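Local coordinates for peptide ABC transporter, peptide-binding protein (Thermus thermophilus, PDB 2D5W), which binds oligopeptides, here a pentapeptide, and probably delivers them to an ABC transporter for uptake into the cell, at residues 444-449 with 462-467; 458-463 with 501-506. All coordinates share one frame; numbering follows the deposited sequence.

Contact 1 of 2, residues 444-449 with 462-467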
# COMPACT_ATOMS: atom_id res chain seq x y z
N ALA A 444 -6.43 -7.53 8.51
CA ALA A 444 -5.35 -8.47 8.82
C ALA A 444 -5.55 -9.83 8.15
O ALA A 444 -4.60 -10.61 8.04
CB ALA A 444 -5.23 -8.64 10.33
N VAL A 445 -6.77 -10.11 7.72
CA VAL A 445 -7.09 -11.36 7.04
C VAL A 445 -7.10 -11.20 5.52
O VAL A 445 -6.38 -11.90 4.81
CB VAL A 445 -8.46 -11.92 7.49
CG1 VAL A 445 -8.84 -13.12 6.64
CG2 VAL A 445 -8.41 -12.32 8.96
N VAL A 446 -7.90 -10.26 5.02
CA VAL A 446 -8.01 -10.09 3.57
C VAL A 446 -6.78 -9.55 2.86
O VAL A 446 -6.60 -9.78 1.67
CB VAL A 446 -9.24 -9.22 3.19
CG1 VAL A 446 -10.51 -9.85 3.74
CG2 VAL A 446 -9.07 -7.79 3.70
N PHE A 447 -5.92 -8.85 3.59
CA PHE A 447 -4.72 -8.29 2.98
C PHE A 447 -3.47 -9.14 3.20
O PHE A 447 -2.37 -8.74 2.83
CB PHE A 447 -4.50 -6.85 3.46
CG PHE A 447 -5.60 -5.90 3.05
CD1 PHE A 447 -6.00 -4.88 3.91
CD2 PHE A 447 -6.24 -6.02 1.82
CE1 PHE A 447 -7.01 -4.00 3.56
CE2 PHE A 447 -7.27 -5.13 1.46
CZ PHE A 447 -7.65 -4.12 2.33
N ALA A 448 -3.64 -10.31 3.82
CA ALA A 448 -2.53 -11.23 4.03
C ALA A 448 -2.32 -11.91 2.67
O ALA A 448 -3.29 -12.16 1.94
CB ALA A 448 -2.87 -12.26 5.10
N ASP A 449 -1.06 -12.22 2.35
CA ASP A 449 -0.74 -12.84 1.07
C ASP A 449 -1.61 -14.03 0.68
O ASP A 449 -2.05 -14.12 -0.47
CB ASP A 449 0.75 -13.25 1.03
CG ASP A 449 1.13 -14.29 2.10
OD1 ASP A 449 2.24 -14.86 1.96
OD2 ASP A 449 0.38 -14.52 3.07
N GLY A 462 -14.78 -13.24 -6.95
CA GLY A 462 -15.60 -12.25 -7.63
C GLY A 462 -15.06 -10.85 -7.50
O GLY A 462 -14.06 -10.50 -8.13
N MET A 463 -15.74 -10.06 -6.68
CA MET A 463 -15.40 -8.67 -6.42
C MET A 463 -14.68 -8.53 -5.08
O MET A 463 -15.03 -9.21 -4.11
CB MET A 463 -16.67 -7.83 -6.39
CG MET A 463 -17.43 -7.80 -7.71
SD MET A 463 -19.17 -7.29 -7.55
CE MET A 463 -19.00 -5.55 -7.15
N PHE A 464 -13.69 -7.65 -5.03
CA PHE A 464 -12.92 -7.40 -3.81
C PHE A 464 -12.68 -5.90 -3.76
O PHE A 464 -11.89 -5.35 -4.54
CB PHE A 464 -11.60 -8.18 -3.89
CG PHE A 464 -10.74 -8.11 -2.65
CD1 PHE A 464 -9.49 -8.75 -2.64
CD2 PHE A 464 -11.14 -7.42 -1.51
CE1 PHE A 464 -8.67 -8.70 -1.52
CE2 PHE A 464 -10.31 -7.37 -0.38
CZ PHE A 464 -9.07 -8.01 -0.39
N GLU A 465 -13.38 -5.21 -2.86
CA GLU A 465 -13.24 -3.77 -2.73
C GLU A 465 -12.30 -3.33 -1.64
O GLU A 465 -12.38 -3.79 -0.50
CB GLU A 465 -14.59 -3.09 -2.46
CG GLU A 465 -14.43 -1.57 -2.32
CD GLU A 465 -15.72 -0.81 -2.04
OE1 GLU A 465 -16.82 -1.35 -2.29
OE2 GLU A 465 -15.63 0.36 -1.60
N PHE A 466 -11.40 -2.43 -2.00
CA PHE A 466 -10.45 -1.84 -1.05
C PHE A 466 -9.79 -0.68 -1.77
O PHE A 466 -10.22 -0.29 -2.86
CB PHE A 466 -9.43 -2.88 -0.55
CG PHE A 466 -8.50 -3.42 -1.61
CD1 PHE A 466 -7.22 -2.89 -1.77
CD2 PHE A 466 -8.89 -4.47 -2.44
CE1 PHE A 466 -6.35 -3.40 -2.73
CE2 PHE A 466 -8.03 -4.99 -3.41
CZ PHE A 466 -6.75 -4.45 -3.55
N ALA A 467 -8.78 -0.09 -1.15
CA ALA A 467 -8.08 1.02 -1.77
C ALA A 467 -6.59 0.78 -1.85
O ALA A 467 -6.00 0.21 -0.93
CB ALA A 467 -8.35 2.31 -0.99
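V446 and F447, where helix 443-446 runs out, stand off strand 463-469, with the CA atoms of V446 and F464 9.3 Å apart and those of F447 and F466 9.5 Å apart, so the gap is bridged chiefly by side chains. F464 carries its ring across the gap with CG anti to the backbone N (chi1 -175°), and its leading atom CZ ends 3.8 Å from V446 CB. The carbonyl oxygen V446 O lies near the plane of the same ring at its edge, 3.7 Å from F464 CZ. Two residues on along the strand, F466 turns a ring face to the edge of the F447 ring: F447 CZ comes to 3.6 Å from F466 CB, and the two rings form an offset edge-to-face pair, planes at 64° and centroids 5.5 Å apart. The strand belongs to the mixed sheet of this family 5 solute-binding protein, flanked by strands 293-308 and 401-410, the first antiparallel and the second parallel to it. This part of the sheet borders the peptide site: F447 packs on an apolar side chain of the bound peptide, F466 on its backbone, and A467 hydrogen-bonds to it through the backbone. Each segment also packs on itself. V446 CG2 sits 3.8 Å above the centre of the F447 ring, and F466 CD2 lies 3.7 Å above the centre of the F464 ring. Replacing F447 with an alanine would probably open a gap beside F466 CB and deprive both the F466 ring and the apolar peptide side chain of a packing partner. I452 of helix 449-452 packs against F447, F464 and F466, and F451 of the same helix touches V446.

Contact 2 of 2, residues 458-463 with 501-506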
# COMPACT_ATOMS: atom_id res chain seq x y z
N CYS A 458 -8.23 -19.34 -6.63
CA CYS A 458 -9.65 -19.11 -6.38
C CYS A 458 -10.01 -18.84 -4.91
O CYS A 458 -11.11 -19.19 -4.47
CB CYS A 458 -10.47 -20.29 -6.94
SG CYS A 458 -9.82 -20.98 -8.50
N LYS A 459 -9.11 -18.20 -4.17
CA LYS A 459 -9.36 -17.88 -2.77
C LYS A 459 -10.51 -16.88 -2.66
O LYS A 459 -11.33 -16.97 -1.75
CB LYS A 459 -8.10 -17.33 -2.11
CG LYS A 459 -7.10 -18.40 -1.69
CD LYS A 459 -7.67 -19.29 -0.58
CE LYS A 459 -7.96 -18.49 0.68
NZ LYS A 459 -8.46 -19.35 1.80
N TRP A 460 -10.54 -15.90 -3.56
CA TRP A 460 -11.66 -14.96 -3.65
C TRP A 460 -12.04 -15.12 -5.12
O TRP A 460 -11.17 -15.20 -5.98
CB TRP A 460 -11.30 -13.52 -3.24
CG TRP A 460 -10.08 -12.91 -3.85
CD1 TRP A 460 -8.79 -13.03 -3.42
CD2 TRP A 460 -10.05 -11.99 -4.95
NE1 TRP A 460 -7.96 -12.25 -4.18
CE2 TRP A 460 -8.71 -11.60 -5.13
CE3 TRP A 460 -11.04 -11.47 -5.80
CZ2 TRP A 460 -8.33 -10.70 -6.12
CZ3 TRP A 460 -10.65 -10.57 -6.79
CH2 TRP A 460 -9.31 -10.20 -6.94
N THR A 461 -13.34 -15.17 -5.39
CA THR A 461 -13.83 -15.47 -6.73
C THR A 461 -14.68 -14.45 -7.47
O THR A 461 -15.25 -14.77 -8.51
CB THR A 461 -14.66 -16.75 -6.68
OG1 THR A 461 -15.77 -16.56 -5.80
CG2 THR A 461 -13.81 -17.92 -6.17
N GLY A 462 -14.78 -13.24 -6.95
CA GLY A 462 -15.60 -12.25 -7.63
C GLY A 462 -15.06 -10.85 -7.50
O GLY A 462 -14.06 -10.50 -8.13
N MET A 463 -15.74 -10.06 -6.68
CA MET A 463 -15.40 -8.67 -6.42
C MET A 463 -14.68 -8.53 -5.08
O MET A 463 -15.03 -9.21 -4.11
CB MET A 463 -16.67 -7.83 -6.39
CG MET A 463 -17.43 -7.80 -7.71
SD MET A 463 -19.17 -7.29 -7.55
CE MET A 463 -19.00 -5.55 -7.15
N GLN A 501 1.67 -7.79 -8.01
CA GLN A 501 0.44 -7.25 -7.45
C GLN A 501 -0.74 -7.14 -8.41
O GLN A 501 -1.73 -6.49 -8.09
CB GLN A 501 0.71 -5.88 -6.82
CG GLN A 501 1.66 -5.91 -5.64
CD GLN A 501 1.90 -4.53 -5.06
OE1 GLN A 501 2.55 -3.69 -5.67
NE2 GLN A 501 1.34 -4.28 -3.88
N ASN A 502 -0.63 -7.75 -9.59
CA ASN A 502 -1.75 -7.76 -10.54
C ASN A 502 -2.59 -8.93 -10.03
O ASN A 502 -2.62 -10.01 -10.63
CB ASN A 502 -1.24 -8.03 -11.96
CG ASN A 502 -2.34 -7.96 -13.01
OD1 ASN A 502 -3.53 -8.09 -12.71
ND2 ASN A 502 -1.93 -7.78 -14.26
N ILE A 503 -3.26 -8.69 -8.91
CA ILE A 503 -4.03 -9.71 -8.21
C ILE A 503 -5.25 -10.27 -8.93
O ILE A 503 -5.70 -11.36 -8.61
CB ILE A 503 -4.43 -9.21 -6.80
CG1 ILE A 503 -5.28 -7.94 -6.89
CG2 ILE A 503 -3.16 -8.92 -5.98
CD1 ILE A 503 -6.67 -8.14 -7.42
N GLY A 504 -5.78 -9.51 -9.88
CA GLY A 504 -6.95 -9.93 -10.64
C GLY A 504 -6.62 -10.69 -11.92
O GLY A 504 -7.53 -11.14 -12.63
N GLY A 505 -5.33 -10.80 -12.25
CA GLY A 505 -4.90 -11.54 -13.42
C GLY A 505 -5.17 -10.97 -14.81
O GLY A 505 -5.47 -11.71 -15.73
N TRP A 506 -5.04 -9.66 -14.97
CA TRP A 506 -5.27 -9.03 -16.27
C TRP A 506 -4.04 -9.10 -17.16
O TRP A 506 -2.91 -9.05 -16.68
CB TRP A 506 -5.65 -7.56 -16.09
CG TRP A 506 -6.13 -6.88 -17.35
CD1 TRP A 506 -7.16 -7.29 -18.15
CD2 TRP A 506 -5.67 -5.63 -17.88
NE1 TRP A 506 -7.38 -6.36 -19.15
CE2 TRP A 506 -6.48 -5.33 -19.00
CE3 TRP A 506 -4.67 -4.73 -17.51
CZ2 TRP A 506 -6.31 -4.17 -19.76
CZ3 TRP A 506 -4.50 -3.57 -18.27
CH2 TRP A 506 -5.32 -3.30 -19.38
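W460 meets I503 at the type I turn of residues 502-505, in a contact between two loops of the binding-protein fold, one leading into strand 463-469 and the other into helix 509-518. The two side chains stand at about a right angle. The indole presents the outer edge of its six-membered ring, and the methyl I503 CD1 lies near the ring plane, 3.3 Å from W460 CZ2 and 3.4 Å from W460 CH2, a tight approach for carbon atoms. I503 CG1 lies between the backbone N and the carbonyl carbon (chi1 60°), and from there CD1 reaches the indole edge. W460 CZ2 also nears the backbone carbonyl I503 O at 3.7 Å, while G504 CA comes to 4.4 Å from W460 CH2. Within its own loop G462 O lies in the indole plane at the ring edge, and the indole nitrogen W460 NE1 donates a hydrogen bond to I452 O, which helps to fix the ring's rotation. The ring of F451 also meets the indole, and the disulfide from C458 to C314 ties down the start of the W460 loop. Just past the turn, the N502 side-chain amide holds the backbone of W506 by two hydrogen bonds, through OD1 and through ND2. N502 OD1 accepts the backbone N-H of W506 at 3.1 Å and 160°. N502 ND2 has a second acceptor in Q480 O, and its bond to W506 O, 2.9 Å long, is bent to 130° at the hydrogen.

Contact 1 and contact 2 have their centres about 10 Å apart and share G462 and M463, where the loop of contact 2 becomes the strand of contact 1. The rings of W460 and F464 meet edge-to-face, linking the indole of contact 2 to the phenylalanines of contact 1, and helix 449-452 serves both, since F451 and I452 reach residues of each. The two contacts also touch strand 293-308 at D307. Contact 1, its centre about 12 Å from the centre of the chain, lies beside the bound peptide. Contact 2 lies farther out, its centre about 17 Å from the centre of the chain; segment 501-506 reaches the peptide through Q501, which does not itself touch segment 458-463 and whose NE2 hydrogen-bonds to the peptide backbone.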